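Local coordinates for multidrug resistance protein (Vibrio cholerae, PDB 1YC9), which probably forms an outer-membrane exit channel for drug efflux and could be involved in resistance to puromycin, acriflavine and tetraphenylarsonium chloride, at residues Leu154-Ala159 with Leu415-Ser420; Glu162-Ala167 with Ala204-Ile209; Gln280-Pro285 with Glu328-Ser333. The protein carries 1 engineered substitution. All coordinates share one frame; numbering follows the deposited sequence.

Contact 1: residues Leu154-Ala159 with Leu415-Ser420; sequences LARLYA and LVNLQS
Arg156 reaches across to Ser420 and Asn417, and its long side chain meets the partner helix along much of its length. At the root, CB of Arg156 lies 3.4 Å from OG of Ser420, a small residue that lets the two backbones come near. CG, anti to the backbone N, packs against Ser420, 3.6 Å from its CB, and also lies beside the amide of Asn417. CD passes beside that same amide before the chain bends at chi3 (66°), which turns NE aside. NE forms a salt bridge with Glu153, one turn back on the same helix. NH2 ends 2.9 Å from the modelled ND2 of Asn417; this amide is probably turned over, so that its oxygen may face the guanidinium. The guanidinium and amide planes are inclined by 60°.

The segments, on helices 117-183 and 398-433, run nearly antiparallel (157°) with local axes 9.5 Å apart, neighbours in the long helical barrel characteristic of the outer membrane factor family. One turn further along, the lone methyl of Ala159 faces Val416, a small apolar group that fits beside the branched side chain. The modelled separation of Ala159 CB from Val416 CG1, 3.3 Å, is shorter than a normal carbon contact and so doubtful in detail. Val416 also rests on Asn160 and Thr163.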
ATOM      1  N   LEU A 154       0.850 -25.151   4.526  1.00 21.02           N
ATOM      2  CA  LEU A 154       0.091 -26.365   4.190  1.00 21.37           C
ATOM      3  C   LEU A 154       0.671 -27.551   4.978  1.00 21.94           C
ATOM      4  O   LEU A 154      -0.060 -28.323   5.578  1.00 22.81           O
ATOM      5  CB  LEU A 154       0.113 -26.637   2.694  1.00 21.32           C
ATOM      6  CG  LEU A 154      -0.738 -27.813   2.250  1.00 22.06           C
ATOM      7  CD1 LEU A 154      -2.224 -27.517   2.519  1.00 21.32           C
ATOM      8  CD2 LEU A 154      -0.554 -28.115   0.799  1.00 24.70           C
ATOM      9  N   ALA A 155       1.988 -27.679   5.000  1.00 21.26           N
ATOM     10  CA  ALA A 155       2.649 -28.793   5.701  1.00 21.84           C
ATOM     11  C   ALA A 155       2.378 -28.753   7.200  1.00 21.82           C
ATOM     12  O   ALA A 155       2.186 -29.828   7.846  1.00 21.23           O
ATOM     13  CB  ALA A 155       4.143 -28.776   5.444  1.00 21.46           C
ATOM     14  N   ARG A 156       2.450 -27.537   7.760  1.00 21.04           N
ATOM     15  CA  ARG A 156       2.203 -27.299   9.156  1.00 20.47           C
ATOM     16  C   ARG A 156       0.779 -27.719   9.490  1.00 20.35           C
ATOM     17  O   ARG A 156       0.544 -28.324  10.546  1.00 20.57           O
ATOM     18  CB  ARG A 156       2.388 -25.849   9.528  1.00 19.33           C
ATOM     19  CG  ARG A 156       2.441 -25.569  11.012  1.00 20.44           C
ATOM     20  CD  ARG A 156       2.376 -24.101  11.414  1.00 20.31           C
ATOM     21  NE  ARG A 156       1.086 -23.541  11.063  1.00 21.68           N
ATOM     22  CZ  ARG A 156      -0.024 -23.667  11.776  1.00 23.09           C
ATOM     23  NH1 ARG A 156      -1.147 -23.142  11.326  1.00 24.37           N
ATOM     24  NH2 ARG A 156      -0.040 -24.321  12.918  1.00 22.22           N
ATOM     25  N   LEU A 157      -0.146 -27.365   8.612  1.00 21.55           N
ATOM     26  CA  LEU A 157      -1.555 -27.703   8.812  1.00 22.08           C
ATOM     27  C   LEU A 157      -1.770 -29.221   8.798  1.00 22.03           C
ATOM     28  O   LEU A 157      -2.505 -29.770   9.659  1.00 21.67           O
ATOM     29  CB  LEU A 157      -2.430 -26.998   7.791  1.00 21.43           C
ATOM     30  CG  LEU A 157      -2.553 -25.515   8.083  1.00 22.20           C
ATOM     31  CD1 LEU A 157      -3.143 -24.820   6.838  1.00 22.11           C
ATOM     32  CD2 LEU A 157      -3.361 -25.236   9.347  1.00 22.44           C
ATOM     33  N   TYR A 158      -1.154 -29.901   7.846  1.00 23.33           N
ATOM     34  CA  TYR A 158      -1.264 -31.366   7.746  1.00 23.83           C
ATOM     35  C   TYR A 158      -0.652 -32.023   8.978  1.00 23.94           C
ATOM     36  O   TYR A 158      -1.216 -32.978   9.490  1.00 24.11           O
ATOM     37  CB  TYR A 158      -0.602 -31.925   6.481  1.00 23.42           C
ATOM     38  CG  TYR A 158      -1.504 -32.118   5.319  1.00 23.82           C
ATOM     39  CD1 TYR A 158      -1.579 -31.151   4.306  1.00 23.42           C
ATOM     40  CD2 TYR A 158      -2.284 -33.251   5.194  1.00 26.28           C
ATOM     41  CE1 TYR A 158      -2.385 -31.320   3.207  1.00 26.88           C
ATOM     42  CE2 TYR A 158      -3.137 -33.431   4.062  1.00 28.79           C
ATOM     43  CZ  TYR A 158      -3.165 -32.452   3.074  1.00 28.50           C
ATOM     44  OH  TYR A 158      -3.939 -32.555   1.970  1.00 31.90           O
ATOM     45  N   ALA A 159       0.450 -31.478   9.504  1.00 22.77           N
ATOM     46  CA  ALA A 159       1.027 -31.997  10.742  1.00 23.55           C
ATOM     47  C   ALA A 159       0.085 -31.833  11.936  1.00 24.61           C
ATOM     48  O   ALA A 159      -0.059 -32.754  12.745  1.00 22.64           O
ATOM     49  CB  ALA A 159       2.414 -31.316  11.052  1.00 24.39           C
ATOM     50  N   LEU A 415       5.254 -28.414  19.417  1.00 21.38           N
ATOM     51  CA  LEU A 415       6.380 -29.060  18.741  1.00 21.30           C
ATOM     52  C   LEU A 415       6.267 -29.102  17.248  1.00 21.58           C
ATOM     53  O   LEU A 415       7.218 -28.761  16.557  1.00 20.80           O
ATOM     54  CB  LEU A 415       6.602 -30.458  19.313  1.00 22.37           C
ATOM     55  CG  LEU A 415       7.796 -31.200  18.726  1.00 21.81           C
ATOM     56  CD1 LEU A 415       9.079 -30.399  18.842  1.00 23.03           C
ATOM     57  CD2 LEU A 415       7.923 -32.547  19.449  1.00 25.88           C
ATOM     58  N   VAL A 416       5.114 -29.513  16.725  1.00 20.89           N
ATOM     59  CA  VAL A 416       4.885 -29.591  15.286  1.00 22.95           C
ATOM     60  C   VAL A 416       5.055 -28.175  14.709  1.00 22.33           C
ATOM     61  O   VAL A 416       5.600 -28.000  13.639  1.00 20.54           O
ATOM     62  CB  VAL A 416       3.451 -30.127  15.018  1.00 24.85           C
ATOM     63  CG1 VAL A 416       2.815 -29.514  13.807  1.00 28.90           C
ATOM     64  CG2 VAL A 416       3.441 -31.658  14.965  1.00 26.03           C
ATOM     65  N   ASN A 417       4.566 -27.152  15.409  1.00 20.63           N
ATOM     66  CA  ASN A 417       4.711 -25.812  14.873  1.00 20.63           C
ATOM     67  C   ASN A 417       6.190 -25.347  14.813  1.00 20.23           C
ATOM     68  O   ASN A 417       6.569 -24.584  13.900  1.00 20.03           O
ATOM     69  CB  ASN A 417       3.883 -24.821  15.655  1.00 21.38           C
ATOM     70  CG  ASN A 417       2.399 -25.037  15.475  1.00 21.04           C
ATOM     71  OD1 ASN A 417       1.570 -24.632  16.328  1.00 26.55           O
ATOM     72  ND2 ASN A 417       2.047 -25.659  14.406  1.00 15.44           N
ATOM     73  N   LEU A 418       6.980 -25.767  15.786  1.00 19.61           N
ATOM     74  CA  LEU A 418       8.445 -25.460  15.822  1.00 21.14           C
ATOM     75  C   LEU A 418       9.248 -26.215  14.781  1.00 21.88           C
ATOM     76  O   LEU A 418      10.220 -25.686  14.202  1.00 20.79           O
ATOM     77  CB  LEU A 418       9.049 -25.672  17.217  1.00 20.89           C
ATOM     78  CG  LEU A 418       8.712 -24.635  18.286  1.00 23.21           C
ATOM     79  CD1 LEU A 418       9.174 -25.137  19.643  1.00 23.30           C
ATOM     80  CD2 LEU A 418       9.386 -23.274  18.021  1.00 22.93           C
ATOM     81  N   GLN A 419       8.858 -27.459  14.532  1.00 21.97           N
ATOM     82  CA  GLN A 419       9.414 -28.254  13.428  1.00 22.89           C
ATOM     83  C   GLN A 419       9.119 -27.624  12.084  1.00 23.44           C
ATOM     84  O   GLN A 419      10.009 -27.487  11.239  1.00 24.22           O
ATOM     85  CB  GLN A 419       8.883 -29.684  13.476  1.00 24.20           C
ATOM     86  CG  GLN A 419       9.397 -30.426  14.692  1.00 26.64           C
ATOM     87  CD  GLN A 419       8.724 -31.757  14.934  1.00 28.86           C
ATOM     88  OE1 GLN A 419       7.578 -31.983  14.530  1.00 28.80           O
ATOM     89  NE2 GLN A 419       9.446 -32.647  15.607  1.00 28.99           N
ATOM     90  N   SER A 420       7.886 -27.162  11.893  1.00 22.74           N
ATOM     91  CA  SER A 420       7.536 -26.394  10.706  1.00 23.98           C
ATOM     92  C   SER A 420       8.314 -25.094  10.587  1.00 21.99           C
ATOM     93  O   SER A 420       8.680 -24.673   9.475  1.00 21.13           O
ATOM     94  CB  SER A 420       6.027 -26.062  10.682  1.00 23.62           C
ATOM     95  OG  SER A 420       5.753 -25.206   9.574  1.00 28.81           O
TER

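Contact 2: residues Glu162-Ala167 with Ala204-Ile209; sequences ETVHAA and AELLGI
Val164 and Leu206 mark the closest point of the two backbones, their CA atoms 6.0 Å apart, where helices 117-183 and 189-223 pass each other nearly antiparallel. The N-to-C directions of the short segments differ by 155° and their axes come within 9.4 Å, a distance at which valine, leucine and isoleucine meet directly. No hydrogen bond crosses between the segments, so the fit rests on shape.

Val164 is directed at the other helix and spreads its two methyls over separate partners. CG1, anti to the backbone N (chi1 171°), packs on CB of Leu206 at 3.8 Å, the two side chains sliding past each other in opposite directions. CG2 meets CD1 of Ile209 at 3.7 Å, the end of a longer chain that crosses it at a slant. Beta-branched valine thus presents two short, stiff prongs, while isoleucine supplies the extra reach needed one turn on. Leu206 uses its other end for the next residue: CD1 lies 4.2 Å from CB of His165, and the two side chains run side by side in the same direction. The imidazole itself sits at the solvent-exposed margin, where a polar ring is acceptable, and Leu206 touches it through CD2 at an oblique angle.

On the other margin Glu205 brings only its CB loosely towards Val164, and its carboxylate forms a salt bridge through OE2 with Arg413 of helix 398-433. Leu207 packs on Ala368 of the second subunit, so helix 189-223 also meets its neighbour in the trimer. Apolar seams of this kind, between consecutive long helices joined by a short connection, are characteristic of the helical hairpins that build the alpha-barrel of outer membrane factors.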
ATOM      1  N   GLU A 162      -2.595 -34.418  11.668  1.00 25.07           N
ATOM      2  CA  GLU A 162      -2.225 -35.756  12.118  1.00 25.80           C
ATOM      3  C   GLU A 162      -2.259 -35.824  13.647  1.00 24.83           C
ATOM      4  O   GLU A 162      -2.819 -36.769  14.256  1.00 23.85           O
ATOM      5  CB  GLU A 162      -0.841 -36.110  11.602  1.00 27.17           C
ATOM      6  CG  GLU A 162      -0.552 -37.590  11.636  1.00 33.01           C
ATOM      7  CD  GLU A 162       0.693 -37.926  10.846  1.00 40.98           C
ATOM      8  OE1 GLU A 162       1.764 -37.730  11.425  1.00 46.73           O
ATOM      9  OE2 GLU A 162       0.597 -38.367   9.666  1.00 45.70           O
ATOM     10  N   THR A 163      -1.676 -34.824  14.272  1.00 23.69           N
ATOM     11  CA  THR A 163      -1.605 -34.723  15.732  1.00 24.46           C
ATOM     12  C   THR A 163      -2.976 -34.666  16.422  1.00 24.81           C
ATOM     13  O   THR A 163      -3.247 -35.395  17.428  1.00 23.80           O
ATOM     14  CB  THR A 163      -0.819 -33.476  16.080  1.00 24.52           C
ATOM     15  OG1 THR A 163       0.517 -33.614  15.567  1.00 25.54           O
ATOM     16  CG2 THR A 163      -0.656 -33.283  17.585  1.00 25.54           C
ATOM     17  N   VAL A 164      -3.851 -33.859  15.855  1.00 23.58           N
ATOM     18  CA  VAL A 164      -5.177 -33.664  16.446  1.00 24.14           C
ATOM     19  C   VAL A 164      -6.079 -34.898  16.162  1.00 24.68           C
ATOM     20  O   VAL A 164      -6.838 -35.331  17.035  1.00 25.04           O
ATOM     21  CB  VAL A 164      -5.792 -32.304  16.016  1.00 22.82           C
ATOM     22  CG1 VAL A 164      -7.266 -32.176  16.443  1.00 23.26           C
ATOM     23  CG2 VAL A 164      -5.001 -31.141  16.596  1.00 24.47           C
ATOM     24  N   HIS A 165      -5.984 -35.463  14.975  1.00 25.39           N
ATOM     25  CA  HIS A 165      -6.732 -36.671  14.630  1.00 26.66           C
ATOM     26  C   HIS A 165      -6.322 -37.831  15.561  1.00 27.64           C
ATOM     27  O   HIS A 165      -7.193 -38.540  16.086  1.00 26.05           O
ATOM     28  CB  HIS A 165      -6.529 -37.025  13.161  1.00 27.55           C
ATOM     29  CG  HIS A 165      -7.178 -38.299  12.748  1.00 31.79           C
ATOM     30  ND1 HIS A 165      -6.639 -39.530  13.047  1.00 36.64           N
ATOM     31  CD2 HIS A 165      -8.289 -38.541  12.013  1.00 34.24           C
ATOM     32  CE1 HIS A 165      -7.423 -40.480  12.562  1.00 37.25           C
ATOM     33  NE2 HIS A 165      -8.418 -39.907  11.913  1.00 36.47           N
ATOM     34  N   ALA A 166      -5.017 -37.999  15.791  1.00 27.52           N
ATOM     35  CA  ALA A 166      -4.518 -39.052  16.691  1.00 28.01           C
ATOM     36  C   ALA A 166      -4.997 -38.815  18.110  1.00 28.09           C
ATOM     37  O   ALA A 166      -5.432 -39.782  18.791  1.00 29.08           O
ATOM     38  CB  ALA A 166      -3.011 -39.141  16.674  1.00 27.72           C
ATOM     39  N   ALA A 167      -4.954 -37.563  18.572  1.00 27.54           N
ATOM     40  CA  ALA A 167      -5.505 -37.248  19.864  1.00 27.86           C
ATOM     41  C   ALA A 167      -7.013 -37.567  19.915  1.00 28.61           C
ATOM     42  O   ALA A 167      -7.484 -38.094  20.935  1.00 29.08           O
ATOM     43  CB  ALA A 167      -5.257 -35.806  20.278  1.00 27.41           C
ATOM     44  N   ALA A 204     -13.968 -30.680  16.903  1.00 22.15           N
ATOM     45  CA  ALA A 204     -14.215 -29.350  16.372  1.00 22.97           C
ATOM     46  C   ALA A 204     -12.918 -28.679  15.911  1.00 23.27           C
ATOM     47  O   ALA A 204     -12.881 -28.092  14.832  1.00 22.62           O
ATOM     48  CB  ALA A 204     -14.893 -28.499  17.376  1.00 22.22           C
ATOM     49  N   GLU A 205     -11.865 -28.832  16.699  1.00 23.22           N
ATOM     50  CA  GLU A 205     -10.525 -28.360  16.309  1.00 25.10           C
ATOM     51  C   GLU A 205     -10.028 -29.008  15.028  1.00 24.05           C
ATOM     52  O   GLU A 205      -9.544 -28.320  14.122  1.00 23.84           O
ATOM     53  CB  GLU A 205      -9.556 -28.562  17.466  1.00 26.72           C
ATOM     54  CG  GLU A 205      -8.200 -27.880  17.274  1.00 33.48           C
ATOM     55  CD  GLU A 205      -8.109 -26.484  17.892  1.00 42.32           C
ATOM     56  OE1 GLU A 205      -9.096 -25.995  18.502  1.00 48.36           O
ATOM     57  OE2 GLU A 205      -7.040 -25.854  17.749  1.00 47.69           O
ATOM     58  N   LEU A 206     -10.183 -30.317  14.899  1.00 22.18           N
ATOM     59  CA  LEU A 206      -9.862 -31.028  13.698  1.00 22.91           C
ATOM     60  C   LEU A 206     -10.608 -30.530  12.451  1.00 23.24           C
ATOM     61  O   LEU A 206     -10.005 -30.411  11.345  1.00 22.97           O
ATOM     62  CB  LEU A 206     -10.101 -32.521  13.890  1.00 23.68           C
ATOM     63  CG  LEU A 206      -9.753 -33.437  12.726  1.00 24.72           C
ATOM     64  CD1 LEU A 206      -8.298 -33.335  12.341  1.00 24.34           C
ATOM     65  CD2 LEU A 206     -10.147 -34.919  13.009  1.00 26.96           C
ATOM     66  N   LEU A 207     -11.893 -30.193  12.623  1.00 21.73           N
ATOM     67  CA  LEU A 207     -12.670 -29.745  11.509  1.00 22.62           C
ATOM     68  C   LEU A 207     -12.180 -28.368  11.045  1.00 21.71           C
ATOM     69  O   LEU A 207     -12.093 -28.121   9.841  1.00 22.20           O
ATOM     70  CB  LEU A 207     -14.145 -29.694  11.871  1.00 22.78           C
ATOM     71  CG  LEU A 207     -14.821 -31.065  12.004  1.00 24.35           C
ATOM     72  CD1 LEU A 207     -16.242 -30.823  12.438  1.00 24.54           C
ATOM     73  CD2 LEU A 207     -14.808 -31.889  10.704  1.00 25.07           C
ATOM     74  N   GLY A 208     -11.796 -27.548  12.000  1.00 22.15           N
ATOM     75  CA  GLY A 208     -11.231 -26.236  11.726  1.00 22.36           C
ATOM     76  C   GLY A 208      -9.908 -26.379  10.978  1.00 22.00           C
ATOM     77  O   GLY A 208      -9.690 -25.661  10.019  1.00 21.80           O
ATOM     78  N   ILE A 209      -9.043 -27.292  11.414  1.00 21.34           N
ATOM     79  CA  ILE A 209      -7.808 -27.557  10.718  1.00 21.27           C
ATOM     80  C   ILE A 209      -8.034 -28.023   9.286  1.00 21.89           C
ATOM     81  O   ILE A 209      -7.332 -27.597   8.336  1.00 21.34           O
ATOM     82  CB  ILE A 209      -6.961 -28.552  11.462  1.00 20.75           C
ATOM     83  CG1 ILE A 209      -6.474 -27.972  12.782  1.00 20.56           C
ATOM     84  CG2 ILE A 209      -5.771 -28.927  10.641  1.00 22.48           C
ATOM     85  CD1 ILE A 209      -6.063 -29.054  13.727  1.00 22.21           C
TER

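Contact 3: residues Gln280-Pro285 with Glu328-Ser333; sequences QAQFYP and EGQLTS
Phe283 and Leu331 carry the apolar part of this contact, with Gln280 and Glu328 completing it. The phenyl ring extends toward helix 326-391, where its CE1 lies 4.1 Å from CD2 of Leu331 and the two side chains cross at about a right angle. CZ of the ring comes 3.7 Å from the backbone N of Glu328 and rests near CG of that side chain at 4.1 Å. A large flat residue is well suited to bridging here, since its CA is 8.7 Å from that of Glu328. Leu331, with CG anti to its backbone N (chi1 178°), divides its methyls: CD2 serves the ring and CD1 touches CG of Gln280 at 3.8 Å, so the glutamine contributes its aliphatic stem.

The polar part brings the amides of Gln282 and Gln330 close together, the side chains crossing at about a right angle. Their modelled OE1 atoms lie 2.9 Å apart; at least one amide is probably turned over, which would set an NH2 opposite an oxygen. Glu328 and Gln330 also pack on Arg64 and Gln65 of the third subunit.

Backbone bonds shape the first segment: Tyr284 N donates to Ala281 O at 3.0 Å, closing a type I beta turn. Here helix 260-281 gives way to strand 286-298, and helix 326-391 resumes just after strand 309-322. Both segments thus flank the strand hairpin, at the junction between helical tunnel and membrane beta-barrel characteristic of the outer membrane factor fold.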
ATOM      1  N   GLN A 280      21.852  20.421 -14.203  1.00 18.12           N
ATOM      2  CA  GLN A 280      22.991  21.315 -14.302  1.00 20.37           C
ATOM      3  C   GLN A 280      23.281  21.757 -15.746  1.00 19.99           C
ATOM      4  O   GLN A 280      23.547  22.932 -15.992  1.00 19.95           O
ATOM      5  CB  GLN A 280      24.252  20.670 -13.699  1.00 20.42           C
ATOM      6  CG  GLN A 280      24.247  20.571 -12.163  1.00 25.09           C
ATOM      7  CD  GLN A 280      25.398  19.687 -11.602  1.00 31.81           C
ATOM      8  OE1 GLN A 280      26.060  18.959 -12.354  1.00 35.70           O
ATOM      9  NE2 GLN A 280      25.562  19.701 -10.288  1.00 34.35           N
ATOM     10  N   ALA A 281      23.203  20.807 -16.700  1.00 19.54           N
ATOM     11  CA  ALA A 281      23.529  21.083 -18.072  1.00 19.36           C
ATOM     12  C   ALA A 281      22.514  21.980 -18.764  1.00 18.71           C
ATOM     13  O   ALA A 281      22.831  22.613 -19.757  1.00 18.39           O
ATOM     14  CB  ALA A 281      23.679  19.778 -18.836  1.00 18.99           C
ATOM     15  N   GLN A 282      21.317  22.061 -18.210  1.00 19.79           N
ATOM     16  CA  GLN A 282      20.284  22.941 -18.734  0.50 20.42           C
ATOM     17  C   GLN A 282      20.609  24.426 -18.603  1.00 20.26           C
ATOM     18  O   GLN A 282      20.032  25.245 -19.289  1.00 21.38           O
ATOM     19  CB  GLN A 282      18.923  22.621 -18.085  0.50 20.35           C
ATOM     20  CG  GLN A 282      18.309  21.353 -18.636  0.50 21.62           C
ATOM     21  CD  GLN A 282      17.019  20.968 -17.945  0.50 25.09           C
ATOM     22  OE1 GLN A 282      16.718  21.432 -16.806  0.50 29.15           O
ATOM     23  NE2 GLN A 282      16.246  20.135 -18.610  0.50 19.66           N
ATOM     24  N   PHE A 283      21.547  24.765 -17.730  1.00 20.80           N
ATOM     25  CA  PHE A 283      22.037  26.125 -17.648  1.00 20.73           C
ATOM     26  C   PHE A 283      22.976  26.535 -18.789  1.00 21.58           C
ATOM     27  O   PHE A 283      23.171  27.729 -19.035  1.00 22.64           O
ATOM     28  CB  PHE A 283      22.733  26.339 -16.314  1.00 21.21           C
ATOM     29  CG  PHE A 283      21.789  26.400 -15.112  1.00 22.71           C
ATOM     30  CD1 PHE A 283      21.455  25.261 -14.426  1.00 26.14           C
ATOM     31  CD2 PHE A 283      21.258  27.633 -14.675  1.00 29.47           C
ATOM     32  CE1 PHE A 283      20.613  25.297 -13.326  1.00 23.84           C
ATOM     33  CE2 PHE A 283      20.442  27.684 -13.577  1.00 29.45           C
ATOM     34  CZ  PHE A 283      20.126  26.515 -12.887  1.00 26.89           C
ATOM     35  N   TYR A 284      23.506  25.549 -19.513  1.00 19.92           N
ATOM     36  CA  TYR A 284      24.479  25.753 -20.554  1.00 19.91           C
ATOM     37  C   TYR A 284      23.829  25.858 -21.935  1.00 20.49           C
ATOM     38  O   TYR A 284      22.657  25.503 -22.086  1.00 18.48           O
ATOM     39  CB  TYR A 284      25.502  24.607 -20.527  1.00 19.91           C
ATOM     40  CG  TYR A 284      26.388  24.704 -19.315  1.00 24.33           C
ATOM     41  CD1 TYR A 284      25.927  24.321 -18.073  1.00 27.68           C
ATOM     42  CD2 TYR A 284      27.721  25.189 -19.426  1.00 29.74           C
ATOM     43  CE1 TYR A 284      26.733  24.414 -16.948  1.00 32.67           C
ATOM     44  CE2 TYR A 284      28.533  25.297 -18.301  1.00 32.25           C
ATOM     45  CZ  TYR A 284      28.031  24.887 -17.065  1.00 34.62           C
ATOM     46  OH  TYR A 284      28.783  24.971 -15.907  1.00 42.12           O
ATOM     47  N   PRO A 285      24.557  26.432 -22.883  1.00 21.40           N
ATOM     48  CA  PRO A 285      23.995  26.636 -24.212  1.00 22.52           C
ATOM     49  C   PRO A 285      23.598  25.317 -24.867  1.00 24.55           C
ATOM     50  O   PRO A 285      24.306  24.346 -24.742  1.00 26.64           O
ATOM     51  CB  PRO A 285      25.095  27.344 -24.973  1.00 22.95           C
ATOM     52  CG  PRO A 285      26.153  27.819 -23.973  1.00 23.17           C
ATOM     53  CD  PRO A 285      25.921  27.013 -22.745  1.00 20.43           C
ATOM     54  N   GLU A 328      16.517  26.740 -11.895  1.00 16.40           N
ATOM     55  CA  GLU A 328      17.034  26.639 -10.552  1.00 16.84           C
ATOM     56  C   GLU A 328      16.209  25.635  -9.750  1.00 16.65           C
ATOM     57  O   GLU A 328      16.754  24.795  -9.059  1.00 15.15           O
ATOM     58  CB  GLU A 328      17.006  28.029  -9.848  1.00 16.09           C
ATOM     59  CG  GLU A 328      17.871  29.054 -10.509  1.00 18.68           C
ATOM     60  CD  GLU A 328      17.219  29.814 -11.646  1.00 15.53           C
ATOM     61  OE1 GLU A 328      16.075  29.485 -12.128  1.00 15.88           O
ATOM     62  OE2 GLU A 328      17.839  30.722 -12.145  1.00 16.36           O
ATOM     63  N   GLY A 329      14.884  25.788  -9.811  1.00 16.84           N
ATOM     64  CA  GLY A 329      13.969  24.905  -9.153  1.00 16.81           C
ATOM     65  C   GLY A 329      14.113  23.454  -9.680  1.00 17.95           C
ATOM     66  O   GLY A 329      13.941  22.530  -8.897  1.00 17.18           O
ATOM     67  N   GLN A 330      14.343  23.293 -10.980  1.00 16.44           N
ATOM     68  CA  GLN A 330      14.493  21.969 -11.575  1.00 18.58           C
ATOM     69  C   GLN A 330      15.728  21.280 -11.022  1.00 18.80           C
ATOM     70  O   GLN A 330      15.680  20.087 -10.701  1.00 18.83           O
ATOM     71  CB  GLN A 330      14.589  22.100 -13.111  1.00 18.99           C
ATOM     72  CG  GLN A 330      13.230  22.098 -13.763  1.00 23.81           C
ATOM     73  CD  GLN A 330      13.257  22.140 -15.299  1.00 28.54           C
ATOM     74  OE1 GLN A 330      13.912  21.328 -15.910  1.00 37.61           O
ATOM     75  NE2 GLN A 330      12.508  23.036 -15.889  1.00 29.01           N
ATOM     76  N   LEU A 331      16.785  22.070 -10.835  1.00 17.08           N
ATOM     77  CA  LEU A 331      18.017  21.563 -10.223  1.00 16.89           C
ATOM     78  C   LEU A 331      17.764  21.183  -8.766  1.00 16.51           C
ATOM     79  O   LEU A 331      18.116  20.099  -8.352  1.00 16.55           O
ATOM     80  CB  LEU A 331      19.150  22.573 -10.358  1.00 17.64           C
ATOM     81  CG  LEU A 331      20.470  22.181  -9.724  1.00 15.42           C
ATOM     82  CD1 LEU A 331      21.000  20.810 -10.264  1.00 19.59           C
ATOM     83  CD2 LEU A 331      21.503  23.243  -9.930  1.00 21.05           C
ATOM     84  N   THR A 332      17.113  22.041  -7.984  1.00 15.99           N
ATOM     85  CA  THR A 332      16.751  21.663  -6.633  1.00 17.51           C
ATOM     86  C   THR A 332      15.929  20.356  -6.568  1.00 17.13           C
ATOM     87  O   THR A 332      16.204  19.504  -5.749  1.00 19.38           O
ATOM     88  CB  THR A 332      15.995  22.842  -5.938  1.00 18.65           C
ATOM     89  OG1 THR A 332      16.916  23.931  -5.819  1.00 16.14           O
ATOM     90  CG2 THR A 332      15.568  22.451  -4.528  1.00 19.25           C
ATOM     91  N   SER A 333      14.939  20.218  -7.428  1.00 17.66           N
ATOM     92  CA  SER A 333      14.111  19.038  -7.460  1.00 18.12           C
ATOM     93  C   SER A 333      14.955  17.804  -7.840  1.00 17.20           C
ATOM     94  O   SER A 333      14.749  16.732  -7.257  1.00 17.24           O
ATOM     95  CB  SER A 333      12.941  19.265  -8.394  1.00 18.61           C
ATOM     96  OG  SER A 333      12.059  20.180  -7.758  1.00 19.66           O
TER

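How the contacts relate
Contacts 1 and 2 are neighbours, with centres about 13 Å apart, and share helix 117-183, which helix 398-433 and helix 189-223 approach at successive levels. They touch directly: Val416 CG2 lies 3.6 Å from Thr163 OG1, and Leu157 O lies 3.5 Å from Ile209 CG2. In sequence, contact 2 is nested inside the loop closed by contact 1, as is contact 3. Contact 3 lies across the chain's centre from both, its centre about 59 Å from that of contact 1 and about 68 Å from that of contact 2. The first two therefore belong to helix-on-helix packing within the helical part, and the third to its junction with the strands.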